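Local structure of glycoside hydrolase family 81 (Clostridium thermocellum, 6FOP) at residues 40-49 against 101-112. The protein probably hydrolyses beta-1,3-glucans such as laminarin, as a family 81 glycoside hydrolase of the Clostridium thermocellum cellulosome. Sequence-based numbering, arbitrary orientation. Where two conformers were deposited one is given.
With MG (magnesium ion), chain Y.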
loop_
_atom_site.group_PDB
_atom_site.type_symbol
_atom_site.label_atom_id
_atom_site.label_comp_id
_atom_site.label_asym_id
_atom_site.label_seq_id
_atom_site.Cartn_x
_atom_site.Cartn_y
_atom_site.Cartn_z
ATOM N N TRP A 40 -1.121 -6.713 7.488
ATOM C CA TRP A 40 -2.281 -7.537 7.803
ATOM C C TRP A 40 -2.040 -8.475 8.994
ATOM O O TRP A 40 -2.972 -8.873 9.675
ATOM C CB TRP A 40 -2.703 -8.328 6.562
ATOM C CG TRP A 40 -1.612 -9.180 5.985
ATOM C CD1 TRP A 40 -0.661 -8.798 5.074
ATOM C CD2 TRP A 40 -1.326 -10.559 6.284
ATOM N NE1 TRP A 40 0.205 -9.812 4.806
ATOM C CE2 TRP A 40 -0.208 -10.927 5.502
ATOM C CE3 TRP A 40 -1.949 -11.534 7.088
ATOM C CZ2 TRP A 40 0.347 -12.206 5.548
ATOM C CZ3 TRP A 40 -1.402 -12.799 7.122
ATOM C CH2 TRP A 40 -0.266 -13.138 6.349
ATOM N N GLU A 41 -0.788 -8.830 9.255
ATOM C CA GLU A 41 -0.443 -9.724 10.357
ATOM C C GLU A 41 -0.125 -8.971 11.660
ATOM O O GLU A 41 0.133 -9.572 12.694
ATOM C CB GLU A 41 0.735 -10.628 9.975
ATOM C CG GLU A 41 2.112 -9.966 10.025
ATOM C CD GLU A 41 2.428 -8.956 8.947
ATOM O OE1 GLU A 41 1.767 -8.966 7.902
ATOM O OE2 GLU A 41 3.450 -8.224 9.142
ATOM N N SER A 42 -0.118 -7.633 11.608
ATOM C CA SER A 42 0.507 -6.833 12.663
ATOM C C SER A 42 -0.072 -6.990 14.037
ATOM O O SER A 42 0.650 -6.821 15.010
ATOM C CB SER A 42 0.517 -5.372 12.253
ATOM O OG SER A 42 1.258 -5.202 11.069
ATOM N N SER A 43 -1.373 -7.284 14.148
ATOM C CA SER A 43 -1.990 -7.342 15.490
ATOM C C SER A 43 -1.438 -8.470 16.379
ATOM O O SER A 43 -1.516 -8.384 17.603
ATOM C CB SER A 43 -3.508 -7.458 15.412
ATOM O OG SER A 43 -3.929 -8.764 15.013
ATOM N N ILE A 44 -0.833 -9.474 15.762
ATOM C CA ILE A 44 -0.116 -10.506 16.514
ATOM C C ILE A 44 0.957 -9.917 17.421
ATOM O O ILE A 44 1.104 -10.372 18.554
ATOM C CB ILE A 44 0.513 -11.550 15.592
ATOM C CG1 ILE A 44 -0.542 -12.258 14.736
ATOM C CG2 ILE A 44 1.292 -12.588 16.391
ATOM C CD1 ILE A 44 0.037 -13.024 13.565
ATOM N N LEU A 45 1.652 -8.886 16.926
ATOM C CA LEU A 45 2.754 -8.251 17.647
ATOM C C LEU A 45 2.290 -7.351 18.778
ATOM O O LEU A 45 2.982 -7.223 19.797
ATOM C CB LEU A 45 3.618 -7.428 16.678
ATOM C CG LEU A 45 4.415 -8.248 15.667
ATOM C CD1 LEU A 45 4.733 -7.408 14.438
ATOM C CD2 LEU A 45 5.670 -8.834 16.288
ATOM N N TRP A 46 1.146 -6.671 18.575
ATOM C CA TRP A 46 0.706 -5.631 19.507
ATOM C C TRP A 46 -0.229 -6.145 20.609
ATOM O O TRP A 46 -0.288 -5.577 21.703
ATOM C CB TRP A 46 -0.004 -4.516 18.720
ATOM C CG TRP A 46 0.859 -3.702 17.777
ATOM C CD1 TRP A 46 1.280 -4.065 16.534
ATOM C CD2 TRP A 46 1.314 -2.368 17.984
ATOM N NE1 TRP A 46 1.995 -3.034 15.945
ATOM C CE2 TRP A 46 2.031 -1.982 16.829
ATOM C CE3 TRP A 46 1.180 -1.462 19.028
ATOM C CZ2 TRP A 46 2.583 -0.705 16.686
ATOM C CZ3 TRP A 46 1.747 -0.211 18.894
ATOM C CH2 TRP A 46 2.439 0.154 17.729
ATOM N N ASN A 47 -1.000 -7.182 20.288
ATOM C CA ASN A 47 -2.002 -7.740 21.176
ATOM C C ASN A 47 -1.465 -9.042 21.795
ATOM O O ASN A 47 -0.665 -9.732 21.180
ATOM C CB ASN A 47 -3.270 -7.951 20.330
ATOM C CG ASN A 47 -4.500 -8.238 21.151
ATOM O OD1 ASN A 47 -5.200 -7.346 21.661
ATOM N ND2 ASN A 47 -4.801 -9.506 21.233
ATOM N N GLN A 48 -1.915 -9.363 23.008
ATOM C CA GLN A 48 -1.546 -10.630 23.644
ATOM C C GLN A 48 -1.748 -11.790 22.657
ATOM O O GLN A 48 -0.870 -12.623 22.456
ATOM C CB GLN A 48 -2.399 -10.813 24.897
ATOM C CG GLN A 48 -2.167 -12.103 25.655
ATOM C CD GLN A 48 -2.992 -12.195 26.924
ATOM O OE1 GLN A 48 -3.806 -11.333 27.214
ATOM N NE2 GLN A 48 -2.798 -13.261 27.666
ATOM N N TYR A 49 -2.948 -11.862 22.098
ATOM C CA TYR A 49 -3.290 -12.857 21.107
ATOM C C TYR A 49 -3.215 -12.199 19.708
ATOM O O TYR A 49 -2.120 -11.952 19.248
ATOM C CB TYR A 49 -4.635 -13.522 21.472
ATOM C CG TYR A 49 -4.556 -14.287 22.772
ATOM C CD1 TYR A 49 -3.827 -15.471 22.865
ATOM C CD2 TYR A 49 -5.133 -13.791 23.935
ATOM C CE1 TYR A 49 -3.726 -16.150 24.067
ATOM C CE2 TYR A 49 -5.062 -14.476 25.119
ATOM C CZ TYR A 49 -4.341 -15.644 25.192
ATOM O OH TYR A 49 -4.236 -16.286 26.405
ATOM N N ASP A 101 -0.290 -16.573 25.184
ATOM C CA ASP A 101 -0.197 -15.504 24.167
ATOM C C ASP A 101 0.038 -16.128 22.802
ATOM O O ASP A 101 0.183 -17.352 22.706
ATOM C CB ASP A 101 0.901 -14.487 24.513
ATOM C CG ASP A 101 2.300 -15.092 24.652
ATOM O OD1 ASP A 101 2.691 -15.963 23.864
ATOM O OD2 ASP A 101 3.049 -14.627 25.535
ATOM N N ALA A 102 0.077 -15.286 21.764
ATOM C CA ALA A 102 0.536 -15.679 20.441
ATOM C C ALA A 102 1.603 -14.677 20.059
ATOM O O ALA A 102 1.373 -13.451 20.142
ATOM C CB ALA A 102 -0.592 -15.671 19.448
ATOM N N ARG A 103 2.742 -15.196 19.587
ATOM C CA ARG A 103 3.912 -14.378 19.262
ATOM C C ARG A 103 4.385 -14.608 17.837
ATOM O O ARG A 103 4.439 -15.738 17.362
ATOM C CB ARG A 103 5.066 -14.685 20.197
ATOM C CG ARG A 103 4.778 -14.259 21.634
ATOM C CD ARG A 103 5.834 -14.696 22.623
ATOM N NE ARG A 103 5.536 -14.120 23.941
ATOM C CZ ARG A 103 6.074 -12.999 24.443
ATOM N NH1 ARG A 103 6.981 -12.276 23.776
ATOM N NH2 ARG A 103 5.694 -12.583 25.643
ATOM N N ALA A 104 4.762 -13.525 17.144
ATOM C CA ALA A 104 5.326 -13.670 15.799
ATOM C C ALA A 104 6.753 -14.200 15.887
ATOM O O ALA A 104 7.561 -13.684 16.635
ATOM C CB ALA A 104 5.311 -12.346 15.048
ATOM N N ASP A 105 7.027 -15.207 15.073
ATOM C CA ASP A 105 8.332 -15.864 14.988
ATOM C C ASP A 105 9.118 -15.501 13.719
ATOM O O ASP A 105 10.355 -15.388 13.754
ATOM C CB ASP A 105 8.109 -17.389 15.069
ATOM C CG ASP A 105 9.391 -18.169 15.228
ATOM O OD1 ASP A 105 9.992 -18.123 16.314
ATOM O OD2 ASP A 105 9.771 -18.842 14.258
ATOM N N LYS A 106 8.392 -15.325 12.616
ATOM C CA LYS A 106 8.968 -15.012 11.304
ATOM C C LYS A 106 7.898 -14.279 10.493
ATOM O O LYS A 106 6.745 -14.709 10.445
ATOM C CB LYS A 106 9.420 -16.288 10.580
ATOM C CG LYS A 106 10.130 -16.075 9.253
ATOM C CD LYS A 106 10.708 -17.353 8.644
ATOM C CE LYS A 106 11.430 -17.076 7.320
ATOM N NZ LYS A 106 12.005 -18.269 6.634
ATOM N N ILE A 107 8.280 -13.169 9.856
ATOM C CA ILE A 107 7.380 -12.423 8.976
ATOM C C ILE A 107 8.103 -12.274 7.659
ATOM O O ILE A 107 9.202 -11.706 7.601
ATOM C CB ILE A 107 6.961 -11.073 9.559
ATOM C CG1 ILE A 107 6.205 -11.261 10.880
ATOM C CG2 ILE A 107 6.093 -10.340 8.544
ATOM C CD1 ILE A 107 5.965 -9.977 11.666
ATOM N N SER A 108 7.519 -12.828 6.609
ATOM C CA SER A 108 8.055 -12.680 5.262
ATOM C C SER A 108 7.153 -11.764 4.425
ATOM O O SER A 108 6.283 -11.070 4.970
ATOM C CB SER A 108 8.315 -14.053 4.629
ATOM O OG SER A 108 7.126 -14.800 4.573
ATOM N N ASP A 109 7.327 -11.758 3.108
ATOM C CA ASP A 109 6.674 -10.701 2.330
ATOM C C ASP A 109 5.174 -10.881 2.204
ATOM O O ASP A 109 4.461 -9.911 1.973
ATOM C CB ASP A 109 7.334 -10.578 0.945
ATOM C CG ASP A 109 8.785 -10.032 1.007
ATOM O OD1 ASP A 109 9.278 -9.663 2.080
ATOM O OD2 ASP A 109 9.409 -9.993 -0.042
ATOM N N PHE A 110 4.689 -12.122 2.336
ATOM C CA PHE A 110 3.255 -12.404 2.347
ATOM C C PHE A 110 2.882 -13.618 3.201
ATOM O O PHE A 110 1.858 -14.272 2.954
ATOM C CB PHE A 110 2.649 -12.460 0.919
ATOM C CG PHE A 110 3.427 -13.216 -0.126
ATOM C CD1 PHE A 110 4.486 -12.597 -0.821
ATOM C CD2 PHE A 110 3.009 -14.472 -0.554
ATOM C CE1 PHE A 110 5.142 -13.253 -1.837
ATOM C CE2 PHE A 110 3.679 -15.133 -1.579
ATOM C CZ PHE A 110 4.768 -14.534 -2.196
ATOM N N ALA A 111 3.630 -13.831 4.283
ATOM C CA ALA A 111 3.292 -14.868 5.245
ATOM C C ALA A 111 3.796 -14.475 6.623
ATOM O O ALA A 111 4.685 -13.618 6.768
ATOM C CB ALA A 111 3.825 -16.240 4.803
ATOM N N VAL A 112 3.279 -15.177 7.624
ATOM C CA VAL A 112 3.724 -15.029 9.019
ATOM C C VAL A 112 3.727 -16.403 9.682
ATOM O O VAL A 112 2.802 -17.188 9.474
ATOM C CB VAL A 112 2.838 -14.042 9.813
ATOM C CG1 VAL A 112 1.361 -14.422 9.777
ATOM C CG2 VAL A 112 3.316 -13.855 11.239
HETATM MG MG MG Y . 0.047 -11.641 20.163
HETATM O O HOH W 1 1.660 -9.351 2.389
HETATM O O HOH W 2 3.334 -10.518 5.691
#
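Gln48 and Ala102 join the two backbones through a single direct hydrogen bond: Ala102 N donates to Gln48 O over 2.9 Å, nearly straight at 171° and in the carbonyl plane. Beside it a magnesium ion collects Ile44 O, Asn47 O and Tyr49 O from the short, weakly bonded helical turn about 43-46 and the loop after it, and Ala102 O, at 2.2 Å, of the other segment. Gln48 O, farther from the ion at 2.7 Å, serves both features. The small methyl of Ala102 suits a place this close to the ion.

Farther along, the helical turn packs on the hairpin of strands 103-107 and 111-118. Leu45's fork reaches two partners, CD2 lying 3.7 Å from Ala104 CB while CD1 meets Ile107 CD1 tip to tip. Ile44 sends CD1 toward Val112 CG2. Glu41 joins an apolar stem to a polar end: chi1 (78°) sets CB and CG against Val112, the bend at chi2 (-72°) carries OE2 to 3.4 Å from Ile107 CG2, and OE1 is hydrogen-bonded to Ser39 OG. Trp40 offers a wide ring, its edge toward the Phe110-Ala111 peptide, and an N-H whose water reaches Asp109 O.

Ile44, Leu45, Ala104 and Val112, all buried, probably keep water out here, with Ile107 at the more open side, whereas the ion draws together carbonyl oxygens that would otherwise repel, Ile44 O and Ala102 O standing 3.5 Å apart, and so ties the helical turn to Ala102.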